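Local coordinates for uncharacterized protein MTH_862 (Methanothermobacter thermautotrophicus, PDB 2R47) that is of unknown function but belongs to the archaeal DUF2124 family and forms a two-chain assembly whose beta sheet runs on from one subunit to the other, at residues K7-I12 and I144-D149; G17-A22 and E27-A32; E21-A26 and E119-C124; L88-G93 and L138-V143; G93-G98 and A130-Y135. One frame throughout, in Å; residues are numbered along the deposited sequence.

Contact 1 (K7-I12 and I144-D149); sequences KEFRGI and INADID. With SO4 (sulfate ion), chain F.
The ring of Phe-9 reaches from strand 4-10 to Ile-144 and Ala-146 on strand 142-154. The two short strand segments run 8.8 Å apart with their directions at 41°, so side chains and not backbone bonds bridge them. The tight part is buried and mostly apolar. Phe-9 CE2 lies 3.7 Å from Ile-144 CG2, the two side chains crossing at about a right angle. Its CZ rests 3.7 Å from the carbonyl O of Asn-145 and 4.2 Å from Ala-146 CB. With chi1 at 61°, CG stands between the backbone N and the carbonyl carbon, and the ring extends obliquely to its three partners. An alanine here would probably open a gap beside Ile-144 CG2 and Ala-146 CB and leave His-15 without the ring it stacks on. The other end is loose: Arg-10 and Asp-149 are exposed, and Arg-10 NH1 stays 6.4 Å from Asp-149 OD1, too far for a salt bridge. At the start of helix 11-22 a sulfate, probably from the crystallisation liquor, takes a hydrogen bond from Ile-12 N to its O2 (3.0 Å, 143° at the hydrogen) and another from Lys-13 N. Gly-11 CA comes within 3.2 Å of sulfate O3. Helix 11-22 lies along the buried end, with His-15 touching Ile-144 and Ala-146. Strand 118-125 pairs in parallel with 142-154, while both segments add antiparallel pairing with a strand of the second subunit.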
# COMPACT_ATOMS: atom_id res chain seq x y z
N LYS A 7 -1.59 22.57 -0.86
CA LYS A 7 -0.14 22.48 -0.81
C LYS A 7 0.38 21.23 -1.48
O LYS A 7 -0.39 20.34 -1.80
CB LYS A 7 0.30 22.43 0.63
CG LYS A 7 -0.30 21.30 1.40
CD LYS A 7 0.16 21.46 2.84
CE LYS A 7 -0.50 20.47 3.74
NZ LYS A 7 0.01 20.74 5.13
N GLU A 8 1.70 21.16 -1.61
CA GLU A 8 2.35 20.01 -2.26
C GLU A 8 3.11 19.21 -1.23
O GLU A 8 3.50 19.74 -0.18
CB GLU A 8 3.34 20.46 -3.36
CG GLU A 8 2.73 21.32 -4.44
CD GLU A 8 3.73 21.67 -5.57
OE1 GLU A 8 4.85 21.08 -5.61
OE2 GLU A 8 3.38 22.55 -6.41
N PHE A 9 3.36 17.94 -1.53
CA PHE A 9 4.16 17.12 -0.64
C PHE A 9 5.01 16.20 -1.50
O PHE A 9 4.72 15.99 -2.68
CB PHE A 9 3.31 16.31 0.36
CG PHE A 9 2.35 15.35 -0.29
CD1 PHE A 9 2.76 14.04 -0.64
CD2 PHE A 9 1.04 15.77 -0.61
CE1 PHE A 9 1.85 13.15 -1.27
CE2 PHE A 9 0.12 14.89 -1.25
CZ PHE A 9 0.53 13.59 -1.57
N ARG A 10 6.02 15.61 -0.87
CA ARG A 10 6.93 14.70 -1.56
C ARG A 10 7.36 13.61 -0.60
O ARG A 10 7.68 13.86 0.57
CB ARG A 10 8.13 15.51 -2.07
CG ARG A 10 9.14 14.67 -2.81
CD ARG A 10 10.04 15.53 -3.68
NE ARG A 10 11.12 14.77 -4.29
CZ ARG A 10 11.00 13.78 -5.18
NH1 ARG A 10 9.79 13.31 -5.58
NH2 ARG A 10 12.10 13.20 -5.66
N GLY A 11 7.35 12.38 -1.10
CA GLY A 11 7.75 11.22 -0.32
C GLY A 11 6.62 10.63 0.50
O GLY A 11 5.63 11.31 0.78
N ILE A 12 6.81 9.37 0.93
CA ILE A 12 5.84 8.64 1.77
C ILE A 12 5.64 9.29 3.13
O ILE A 12 4.52 9.42 3.60
CB ILE A 12 6.28 7.16 2.02
CG1 ILE A 12 6.47 6.41 0.69
CG2 ILE A 12 5.19 6.40 2.83
CD1 ILE A 12 5.19 6.15 -0.06
N ILE A 144 -6.52 14.11 -1.33
CA ILE A 144 -5.09 14.02 -1.36
C ILE A 144 -4.76 13.13 -2.56
O ILE A 144 -5.25 12.02 -2.64
CB ILE A 144 -4.55 13.38 -0.06
CG1 ILE A 144 -4.84 14.32 1.13
CG2 ILE A 144 -3.03 13.16 -0.19
CD1 ILE A 144 -4.80 13.64 2.49
N ASN A 145 -4.03 13.69 -3.52
CA ASN A 145 -3.69 13.00 -4.75
C ASN A 145 -2.18 12.83 -4.85
O ASN A 145 -1.46 13.79 -4.64
CB ASN A 145 -4.19 13.80 -5.96
CG ASN A 145 -3.75 13.16 -7.28
OD1 ASN A 145 -3.89 11.96 -7.47
ND2 ASN A 145 -3.19 13.97 -8.17
N ALA A 146 -1.69 11.64 -5.18
CA ALA A 146 -0.24 11.49 -5.37
C ALA A 146 0.10 10.98 -6.76
O ALA A 146 -0.67 10.19 -7.33
CB ALA A 146 0.33 10.50 -4.34
N ASP A 147 1.29 11.34 -7.29
CA ASP A 147 1.72 10.77 -8.54
C ASP A 147 2.91 9.90 -8.26
O ASP A 147 3.72 10.22 -7.40
CB ASP A 147 2.13 11.85 -9.56
CG ASP A 147 0.96 12.73 -9.97
OD1 ASP A 147 -0.20 12.33 -9.88
OD2 ASP A 147 1.20 13.87 -10.35
N ILE A 148 3.03 8.82 -9.02
CA ILE A 148 4.08 7.83 -8.82
C ILE A 148 4.88 7.71 -10.12
O ILE A 148 4.29 7.61 -11.20
CB ILE A 148 3.47 6.41 -8.57
CG1 ILE A 148 2.54 6.39 -7.37
CG2 ILE A 148 4.59 5.30 -8.48
CD1 ILE A 148 3.10 6.96 -6.10
N ASP A 149 6.20 7.73 -10.00
CA ASP A 149 7.05 7.34 -11.09
C ASP A 149 8.38 6.81 -10.59
O ASP A 149 8.79 7.07 -9.43
CB ASP A 149 7.18 8.44 -12.16
CG ASP A 149 8.12 9.52 -11.77
OD1 ASP A 149 8.65 9.50 -10.64
OD2 ASP A 149 8.35 10.39 -12.65
S SO4 F . 10.16 9.46 2.22
O1 SO4 F . 11.44 8.91 2.69
O2 SO4 F . 9.59 8.35 1.40
O3 SO4 F . 10.39 10.70 1.50
O4 SO4 F . 9.30 9.76 3.31

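Contact 2 (G17-A22 and E27-A32); sequences GVFREA and ERIGFA
Phe-19 leaves helix 11-22 with CG opposite its own amide nitrogen (chi1 -177°), while Phe-31 leaves strand 28-33 with CG opposite its carbonyl carbon (chi1 -64°); the two side chains thereby come at each other from opposite directions. Their rings meet obliquely, with centroids 5.7 Å apart and planes inclined by 37°. The far end of Phe-19 does the touching: its CZ is 3.6 Å from CE1 of Phe-31 and equally near CZ of that ring, and its CE2 follows at 3.9 Å from the same CZ. Ile-29, modelled in two conformers, brings CD1 to 4.2 Å from Phe-19 CZ in the one described. Its CG2 lies 3.6 Å above one face of the Phe-31 ring, offset toward the rim. The contact is buried and apolar, without a hydrogen bond between helix and strand. On the sheet Val-89 of strand 88-91 touches Phe-19, Ile-29 and Phe-31 alike. Phe-45 of helix 40-48 meets the Phe-19 ring edge-to-face and also packs on Phe-31, so the pair joins helix 11-22, helix 40-48 and the sheet.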
# COMPACT_ATOMS: atom_id res chain seq x y z
N GLY A 17 1.80 12.21 6.47
CA GLY A 17 1.64 13.42 7.30
C GLY A 17 0.50 14.35 6.92
O GLY A 17 -0.25 14.83 7.80
N VAL A 18 0.33 14.61 5.62
CA VAL A 18 -0.80 15.47 5.20
C VAL A 18 -2.14 14.78 5.47
O VAL A 18 -3.14 15.44 5.72
CB VAL A 18 -0.71 15.95 3.74
CG1 VAL A 18 0.59 16.75 3.53
CG2 VAL A 18 -0.80 14.77 2.74
N PHE A 19 -2.16 13.45 5.43
CA PHE A 19 -3.37 12.71 5.81
C PHE A 19 -3.61 12.88 7.31
O PHE A 19 -4.74 13.23 7.75
CB PHE A 19 -3.28 11.21 5.42
CG PHE A 19 -4.56 10.44 5.74
CD1 PHE A 19 -5.72 10.65 4.99
CD2 PHE A 19 -4.61 9.59 6.84
CE1 PHE A 19 -6.93 9.98 5.32
CE2 PHE A 19 -5.81 8.94 7.18
CZ PHE A 19 -6.93 9.10 6.39
N ARG A 20 -2.58 12.67 8.12
CA ARG A 20 -2.73 12.85 9.57
C ARG A 20 -3.28 14.22 9.91
O ARG A 20 -4.12 14.33 10.77
CB ARG A 20 -1.39 12.71 10.28
CG ARG A 20 -0.91 11.29 10.32
CD ARG A 20 0.20 11.10 11.41
NE ARG A 20 0.98 9.93 11.03
CZ ARG A 20 2.09 9.95 10.30
NH1 ARG A 20 2.63 11.11 9.93
NH2 ARG A 20 2.69 8.79 9.97
N GLU A 21 -2.80 15.24 9.20
CA GLU A 21 -3.26 16.62 9.39
C GLU A 21 -4.71 16.77 8.98
O GLU A 21 -5.50 17.40 9.72
CB GLU A 21 -2.41 17.55 8.52
CG GLU A 21 -1.01 17.72 9.02
CD GLU A 21 -0.14 18.51 8.06
OE1 GLU A 21 -0.57 18.85 6.92
OE2 GLU A 21 1.00 18.79 8.44
N ALA A 22 -5.07 16.20 7.83
CA ALA A 22 -6.43 16.27 7.30
C ALA A 22 -7.45 15.65 8.29
O ALA A 22 -8.53 16.18 8.44
CB ALA A 22 -6.53 15.61 5.90
N GLU A 27 -12.53 10.94 15.02
CA GLU A 27 -12.49 9.80 15.93
C GLU A 27 -12.48 8.47 15.14
O GLU A 27 -11.88 7.50 15.57
CB GLU A 27 -13.75 9.78 16.82
CG GLU A 27 -13.88 10.91 17.83
CD GLU A 27 -15.14 10.78 18.75
OE1 GLU A 27 -16.12 9.99 18.49
OE2 GLU A 27 -15.14 11.51 19.77
N ARG A 28 -13.27 8.43 14.05
CA ARG A 28 -13.56 7.18 13.36
C ARG A 28 -13.45 7.47 11.88
O ARG A 28 -14.14 8.35 11.36
CB ARG A 28 -14.97 6.68 13.72
CG ARG A 28 -15.34 5.31 13.14
CD ARG A 28 -16.58 4.65 13.79
NE ARG A 28 -17.15 3.60 12.93
CZ ARG A 28 -16.84 2.31 13.03
NH1 ARG A 28 -15.98 1.90 13.96
NH2 ARG A 28 -17.42 1.43 12.25
N ILE A 29 -12.56 6.72 11.22
CA ILE A 29 -12.36 6.87 9.78
C ILE A 29 -12.76 5.59 9.06
O ILE A 29 -12.48 4.49 9.53
CB ILE A 29 -10.89 7.21 9.46
CG1 ILE A 29 -10.48 8.51 10.17
CG2 ILE A 29 -10.68 7.37 7.92
CD1 ILE A 29 -9.01 8.83 10.04
N GLY A 30 -13.42 5.76 7.93
CA GLY A 30 -13.85 4.65 7.08
C GLY A 30 -13.11 4.82 5.78
O GLY A 30 -13.05 5.93 5.28
N PHE A 31 -12.50 3.76 5.28
CA PHE A 31 -11.83 3.79 3.95
C PHE A 31 -12.65 2.88 3.05
O PHE A 31 -12.80 1.73 3.42
CB PHE A 31 -10.40 3.23 4.05
CG PHE A 31 -9.48 4.07 4.94
CD1 PHE A 31 -8.68 5.05 4.39
CD2 PHE A 31 -9.39 3.80 6.32
CE1 PHE A 31 -7.80 5.80 5.19
CE2 PHE A 31 -8.51 4.56 7.14
CZ PHE A 31 -7.73 5.55 6.56
N ALA A 32 -13.15 3.40 1.92
CA ALA A 32 -13.96 2.59 1.00
C ALA A 32 -13.18 2.42 -0.29
O ALA A 32 -12.74 3.40 -0.90
CB ALA A 32 -15.29 3.28 0.72

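Contact 3 (E21-A26 and E119-C124); sequences EAVKDA and ELMGLC
Met-121 of strand 118-125 carries the apolar side of this contact, meeting Ala-22 and Val-23 where helix 11-22 gives out. Its CE lies 4.0 Å from Ala-22 CB, and its SD lies 3.9 Å from Val-23 CG1, a side chain it crosses at about a right angle. A bend at the last torsion, chi3 37°, folds the methyl over Ala-22 while the sulfur faces the valine. Phe-19, one turn back in the helix, packs against the same methionine. The polar approach makes no bond. Glu-119 OE2 comes 3.8 Å from the carbonyl O of Ala-22, two acceptors with no hydrogen bond between them. Glu-119 OE2 is buried without a partner in the model, but the side chain is deposited in two conformers, so its position carries little weight. Backbone bonds shape the chain beyond the helix: Val-23 leaves helical angles and begins a type I beta turn, closed by Ala-26 N to Val-23 O at 3.0 Å. The helix end packs over parallel strand 118-125 and the turn leads into strand 28-33, as in alpha/beta folds with helices layered on a parallel sheet. Here the parallel strands follow the order 53-58, 28-33, 88-91, 118-125, 142-154, as in flavodoxin-like folds.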
# COMPACT_ATOMS: atom_id res chain seq x y z
N GLU A 21 -2.80 15.24 9.20
CA GLU A 21 -3.26 16.62 9.39
C GLU A 21 -4.71 16.77 8.98
O GLU A 21 -5.50 17.40 9.72
CB GLU A 21 -2.41 17.55 8.52
CG GLU A 21 -1.01 17.72 9.02
CD GLU A 21 -0.14 18.51 8.06
OE1 GLU A 21 -0.57 18.85 6.92
OE2 GLU A 21 1.00 18.79 8.44
N ALA A 22 -5.07 16.20 7.83
CA ALA A 22 -6.43 16.27 7.30
C ALA A 22 -7.45 15.65 8.29
O ALA A 22 -8.53 16.18 8.44
CB ALA A 22 -6.53 15.61 5.90
N VAL A 23 -7.11 14.56 8.97
CA VAL A 23 -8.05 13.88 9.88
C VAL A 23 -7.78 14.11 11.38
O VAL A 23 -8.24 13.35 12.23
CB VAL A 23 -8.12 12.36 9.59
CG1 VAL A 23 -8.61 12.16 8.13
CG2 VAL A 23 -6.76 11.69 9.82
N LYS A 24 -7.08 15.19 11.70
CA LYS A 24 -6.62 15.39 13.07
C LYS A 24 -7.72 15.37 14.11
O LYS A 24 -7.49 14.91 15.21
CB LYS A 24 -5.85 16.70 13.19
CG LYS A 24 -6.55 17.94 12.70
CD LYS A 24 -5.56 19.14 12.68
CE LYS A 24 -6.26 20.50 12.82
NZ LYS A 24 -5.39 21.70 12.38
N ASP A 25 -8.89 15.88 13.76
CA ASP A 25 -9.99 16.00 14.72
C ASP A 25 -10.98 14.84 14.68
O ASP A 25 -11.96 14.85 15.43
CB ASP A 25 -10.75 17.33 14.49
CG ASP A 25 -9.89 18.55 14.86
OD1 ASP A 25 -9.15 18.49 15.86
OD2 ASP A 25 -9.96 19.57 14.13
N ALA A 26 -10.70 13.85 13.84
CA ALA A 26 -11.62 12.71 13.65
C ALA A 26 -11.45 11.65 14.71
O ALA A 26 -10.35 11.44 15.21
CB ALA A 26 -11.39 12.05 12.26
N GLU A 119 -16.85 14.57 7.37
CA GLU A 119 -16.05 15.05 6.24
C GLU A 119 -15.97 13.96 5.18
O GLU A 119 -15.76 12.79 5.53
CB GLU A 119 -14.65 15.39 6.75
CG GLU A 119 -13.58 15.62 5.70
CD GLU A 119 -12.31 16.22 6.27
OE1 GLU A 119 -12.41 17.07 7.17
OE2 GLU A 119 -11.21 15.84 5.83
N LEU A 120 -16.10 14.35 3.91
CA LEU A 120 -15.91 13.42 2.82
C LEU A 120 -14.53 13.71 2.23
O LEU A 120 -14.23 14.85 1.83
CB LEU A 120 -16.98 13.61 1.75
CG LEU A 120 -16.88 12.67 0.55
CD1 LEU A 120 -17.04 11.18 1.09
CD2 LEU A 120 -17.86 13.10 -0.61
N MET A 121 -13.71 12.67 2.13
CA MET A 121 -12.39 12.80 1.55
C MET A 121 -12.14 11.79 0.43
O MET A 121 -12.79 10.76 0.36
CB MET A 121 -11.32 12.59 2.63
CG MET A 121 -11.26 13.72 3.62
SD MET A 121 -9.88 13.58 4.78
CE MET A 121 -8.56 12.89 3.72
N GLY A 122 -11.19 12.13 -0.43
CA GLY A 122 -10.66 11.19 -1.38
C GLY A 122 -9.15 11.06 -1.29
O GLY A 122 -8.41 12.05 -1.13
N LEU A 123 -8.68 9.84 -1.46
CA LEU A 123 -7.25 9.62 -1.47
C LEU A 123 -7.03 8.84 -2.75
O LEU A 123 -7.60 7.77 -2.92
CB LEU A 123 -6.92 8.76 -0.25
CG LEU A 123 -5.58 8.73 0.42
CD1 LEU A 123 -5.24 10.12 0.93
CD2 LEU A 123 -5.72 7.73 1.63
N CYS A 124 -6.27 9.39 -3.70
CA CYS A 124 -6.11 8.67 -4.96
C CYS A 124 -4.71 8.90 -5.55
O CYS A 124 -3.90 9.65 -5.00
CB CYS A 124 -7.20 9.10 -5.97
SG CYS A 124 -7.16 10.86 -6.41

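Contact 4 (L88-G93 and L138-V143); sequences LVLLGG and LDFDCV
The loop between helix 134-137 and strand 142-154 folds its side chains Leu-138 and Phe-140 over Leu-90 of the parallel strand 88-91. One methyl of Leu-90 takes both contacts. Its CD1 meets CD1 of Leu-138 tip to tip at 3.5 Å, and the same CD1 sits 3.9 Å from Phe-140 CE1 and 4.0 Å from Phe-140 CZ, approaching the ring obliquely. Leu-90 has CG opposite its carbonyl carbon (chi1 -56°) and an extended chi2 of -178°, which stretches that methyl away from the strand toward the loop. Strands 88-91 and 142-154 are not neighbours: strand 118-125 runs between them, and its Leu-120 touches Phe-140. The three strands are joined by successive beta-alpha-beta crossovers, the first (88-91 to 118-125) through helix 103-113 and the second (118-125 to 142-154) through the short helices 128-131 and 134-137. Helix 103-113 lies on the same side of the sheet as Leu-90, with Val-106 on that leucine and Ile-103 and Lys-107 on Leu-138. From the start of strand 142-154, Val-143 CG2 covers one face of the Phe-140 ring, 3.6 Å above its plane and toward the rim. Phe-129 meets that ring with the planes at about 45°. Nearby, Asp-141 OD2 accepts a hydrogen bond from Leu-120 N, which ties the loop to the middle strand.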
# COMPACT_ATOMS: atom_id res chain seq x y z
N LEU A 88 -15.15 9.91 5.93
CA LEU A 88 -15.23 8.81 5.00
C LEU A 88 -14.23 9.10 3.89
O LEU A 88 -14.32 10.11 3.23
CB LEU A 88 -16.65 8.68 4.43
CG LEU A 88 -16.86 7.57 3.38
CD1 LEU A 88 -16.41 6.15 3.81
CD2 LEU A 88 -18.34 7.59 2.92
N VAL A 89 -13.28 8.17 3.68
CA VAL A 89 -12.25 8.35 2.69
C VAL A 89 -12.56 7.40 1.52
O VAL A 89 -12.50 6.15 1.65
CB VAL A 89 -10.80 8.05 3.29
CG1 VAL A 89 -9.71 8.28 2.19
CG2 VAL A 89 -10.55 8.87 4.62
N LEU A 90 -12.88 7.99 0.37
CA LEU A 90 -13.07 7.20 -0.85
C LEU A 90 -11.70 7.00 -1.50
O LEU A 90 -10.94 7.98 -1.68
CB LEU A 90 -13.98 7.95 -1.84
CG LEU A 90 -15.36 8.34 -1.25
CD1 LEU A 90 -16.22 9.07 -2.41
CD2 LEU A 90 -16.06 7.13 -0.63
N LEU A 91 -11.41 5.76 -1.88
CA LEU A 91 -10.16 5.41 -2.55
C LEU A 91 -10.34 5.44 -4.06
O LEU A 91 -11.46 5.18 -4.57
CB LEU A 91 -9.64 4.04 -2.02
CG LEU A 91 -9.41 4.13 -0.49
CD1 LEU A 91 -9.04 2.73 0.07
CD2 LEU A 91 -8.29 5.11 -0.09
N GLY A 92 -9.27 5.81 -4.78
CA GLY A 92 -9.37 6.05 -6.20
C GLY A 92 -9.96 4.94 -7.08
O GLY A 92 -10.62 5.23 -8.09
N GLY A 93 -9.71 3.70 -6.71
CA GLY A 93 -10.22 2.54 -7.44
C GLY A 93 -11.73 2.57 -7.60
O GLY A 93 -12.25 2.03 -8.58
N LEU A 138 -19.47 14.75 -6.84
CA LEU A 138 -19.45 14.61 -5.35
C LEU A 138 -18.95 15.91 -4.70
O LEU A 138 -18.26 16.66 -5.33
CB LEU A 138 -18.50 13.48 -4.92
CG LEU A 138 -18.77 12.06 -5.39
CD1 LEU A 138 -17.74 11.06 -4.86
CD2 LEU A 138 -20.19 11.64 -4.96
N ASP A 139 -19.31 16.16 -3.45
CA ASP A 139 -18.83 17.34 -2.75
C ASP A 139 -17.70 16.92 -1.79
O ASP A 139 -17.95 16.70 -0.58
CB ASP A 139 -20.00 17.98 -1.97
CG ASP A 139 -19.59 19.21 -1.17
OD1 ASP A 139 -18.60 19.85 -1.50
OD2 ASP A 139 -20.29 19.54 -0.19
N PHE A 140 -16.49 16.75 -2.32
CA PHE A 140 -15.34 16.42 -1.45
C PHE A 140 -14.96 17.60 -0.56
O PHE A 140 -14.87 18.75 -1.04
CB PHE A 140 -14.10 16.04 -2.29
CG PHE A 140 -14.16 14.69 -2.89
CD1 PHE A 140 -13.97 13.56 -2.10
CD2 PHE A 140 -14.29 14.54 -4.28
CE1 PHE A 140 -13.98 12.25 -2.68
CE2 PHE A 140 -14.30 13.28 -4.87
CZ PHE A 140 -14.15 12.12 -4.07
N ASP A 141 -14.71 17.32 0.73
CA ASP A 141 -14.10 18.33 1.58
C ASP A 141 -12.59 18.43 1.41
O ASP A 141 -12.02 19.50 1.54
CB ASP A 141 -14.45 18.09 3.06
CG ASP A 141 -15.95 18.20 3.31
OD1 ASP A 141 -16.50 19.30 3.12
OD2 ASP A 141 -16.58 17.18 3.64
N CYS A 142 -11.93 17.30 1.11
CA CYS A 142 -10.48 17.34 0.96
C CYS A 142 -10.10 16.17 0.07
O CYS A 142 -10.66 15.09 0.23
CB CYS A 142 -9.76 17.20 2.35
SG CYS A 142 -7.94 16.94 2.31
N VAL A 143 -9.15 16.36 -0.84
CA VAL A 143 -8.66 15.24 -1.64
C VAL A 143 -7.14 15.27 -1.51
O VAL A 143 -6.55 16.33 -1.57
CB VAL A 143 -9.08 15.34 -3.18
CG1 VAL A 143 -8.25 14.34 -4.05
CG2 VAL A 143 -10.60 15.03 -3.32

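Contact 5 (G93-G98 and A130-Y135); sequences GLSMPG and ARAGWY
Ser-95 OG is hydrogen-bonded to the carbonyl O of Gly-92, which leaves the carbon side of this serine to meet Trp-134 and Ala-132. A chi1 of 67° turns OG back toward Gly-92, and CB faces the indole. That CB lies 3.8 Å from the centroid of the six-membered ring of Trp-134, only 10° off the ring normal, a CH-pi contact over the face. Ser-95 CA follows over the same face, 3.5 Å from Trp-134 CZ2. Past the serine, Leu-94 brings its backbone O obliquely to 3.4 Å from Trp-134 CH2, with its CB 3.9 Å from the same ring carbon. At the more open side, Ser-95 CB also touches Ala-132 CB at 3.7 Å. A leucine in place of Trp-134 would probably leave Ser-95 CB without the aromatic face beneath it and take the support from Leu-94 CB and from Phe-129, whose ring meets the indole at about 20°. Gly-133, with positive phi, both ends helix 128-131 in a Schellman motif and stands at the N-cap of helix 134-137, a tight joint that sets the tryptophan on the next helix. Ile-103 and Val-106 of helix 103-113 also pack on the indole. No hydrogen bond crosses between the segments; Met-96 N to Gly-93 O, at 3.1 Å, is one of those that shape the loop itself, and the loop 93-98 is held to the helices by CH-pi and van der Waals contact.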
# COMPACT_ATOMS: atom_id res chain seq x y z
N GLY A 93 -9.71 3.70 -6.71
CA GLY A 93 -10.22 2.54 -7.44
C GLY A 93 -11.73 2.57 -7.60
O GLY A 93 -12.25 2.03 -8.58
N LEU A 94 -12.44 3.21 -6.66
CA LEU A 94 -13.92 3.28 -6.79
C LEU A 94 -14.37 3.98 -8.07
O LEU A 94 -15.52 3.77 -8.54
CB LEU A 94 -14.55 4.00 -5.62
CG LEU A 94 -14.47 3.33 -4.25
CD1 LEU A 94 -15.16 4.18 -3.17
CD2 LEU A 94 -15.10 1.97 -4.33
N SER A 95 -13.51 4.85 -8.57
CA SER A 95 -13.87 5.69 -9.75
C SER A 95 -13.52 4.99 -11.05
O SER A 95 -13.78 5.53 -12.14
CB SER A 95 -13.20 7.08 -9.69
OG SER A 95 -11.81 7.01 -9.83
N MET A 96 -12.92 3.82 -10.98
CA MET A 96 -12.46 3.12 -12.19
C MET A 96 -13.64 2.50 -12.93
O MET A 96 -14.53 1.97 -12.31
CB MET A 96 -11.42 2.04 -11.88
CG MET A 96 -12.01 0.76 -11.26
SD MET A 96 -10.93 -0.68 -11.19
CE MET A 96 -10.06 -0.36 -9.67
N PRO A 97 -13.66 2.59 -14.28
CA PRO A 97 -14.72 1.93 -15.06
C PRO A 97 -14.69 0.40 -14.91
O PRO A 97 -13.61 -0.16 -14.81
CB PRO A 97 -14.42 2.33 -16.52
CG PRO A 97 -13.47 3.52 -16.40
CD PRO A 97 -12.72 3.34 -15.12
N GLY A 98 -15.86 -0.24 -14.85
CA GLY A 98 -15.95 -1.71 -14.91
C GLY A 98 -16.26 -2.37 -13.58
O GLY A 98 -16.51 -3.57 -13.49
N ALA A 130 -10.47 13.53 -10.13
CA ALA A 130 -10.68 14.65 -11.06
C ALA A 130 -10.97 14.11 -12.48
O ALA A 130 -11.90 14.56 -13.18
CB ALA A 130 -9.45 15.51 -11.09
N ARG A 131 -10.16 13.16 -12.89
CA ARG A 131 -10.23 12.59 -14.26
C ARG A 131 -11.56 11.88 -14.53
O ARG A 131 -12.10 11.93 -15.64
CB ARG A 131 -9.02 11.70 -14.52
CG ARG A 131 -7.73 12.52 -14.55
CD ARG A 131 -6.50 11.66 -14.51
NE ARG A 131 -6.48 10.69 -15.60
CZ ARG A 131 -6.01 9.46 -15.47
NH1 ARG A 131 -5.55 9.03 -14.28
NH2 ARG A 131 -6.04 8.65 -16.53
N ALA A 132 -12.13 11.28 -13.49
CA ALA A 132 -13.40 10.57 -13.60
C ALA A 132 -14.63 11.51 -13.59
O ALA A 132 -15.77 11.08 -13.80
CB ALA A 132 -13.48 9.55 -12.46
N GLY A 133 -14.40 12.79 -13.36
CA GLY A 133 -15.48 13.78 -13.24
C GLY A 133 -16.01 13.92 -11.82
O GLY A 133 -16.99 14.66 -11.58
N TRP A 134 -15.37 13.25 -10.85
CA TRP A 134 -15.97 13.11 -9.52
C TRP A 134 -15.95 14.38 -8.69
O TRP A 134 -16.71 14.48 -7.72
CB TRP A 134 -15.43 11.90 -8.72
CG TRP A 134 -16.01 10.57 -9.14
CD1 TRP A 134 -16.56 10.26 -10.36
CD2 TRP A 134 -16.11 9.38 -8.35
NE1 TRP A 134 -16.97 8.97 -10.38
CE2 TRP A 134 -16.71 8.40 -9.16
CE3 TRP A 134 -15.73 9.05 -7.05
CZ2 TRP A 134 -16.94 7.09 -8.72
CZ3 TRP A 134 -15.99 7.74 -6.59
CH2 TRP A 134 -16.57 6.79 -7.42
N TYR A 135 -15.13 15.38 -9.07
CA TYR A 135 -15.16 16.65 -8.33
C TYR A 135 -16.46 17.38 -8.61
O TYR A 135 -16.91 18.18 -7.79
CB TYR A 135 -13.99 17.57 -8.67
CG TYR A 135 -12.60 17.13 -8.21
CD1 TYR A 135 -12.42 15.99 -7.41
CD2 TYR A 135 -11.47 17.89 -8.55
CE1 TYR A 135 -11.13 15.60 -6.99
CE2 TYR A 135 -10.20 17.52 -8.11
CZ TYR A 135 -10.04 16.36 -7.35
OH TYR A 135 -8.77 16.01 -6.93

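Contacts 1 to 4 each reach one mixed sheet, and contact 5 lies past the C-terminal ends of strands 88-91 and 118-125, in the loop and helices that follow them. Between centres, contacts 2 and 3 are about 4 Å apart; they share Glu-21 and Ala-22 of helix 11-22, joining it to strands 28-33 and 118-125. Contact 4 is, between centres, about 8 Å from contact 3 and 10 Å from contact 5, with which it shares Gly-93. Contact 1, its centre about 15 Å from that of contact 3, encloses the others in sequence; contact 2 closes before contacts 4 and 5 open, while contact 3 alternates with contacts 4 and 5. Contact 1 sits where strand 142-154 joins the second subunit, so fold and assembly meet there.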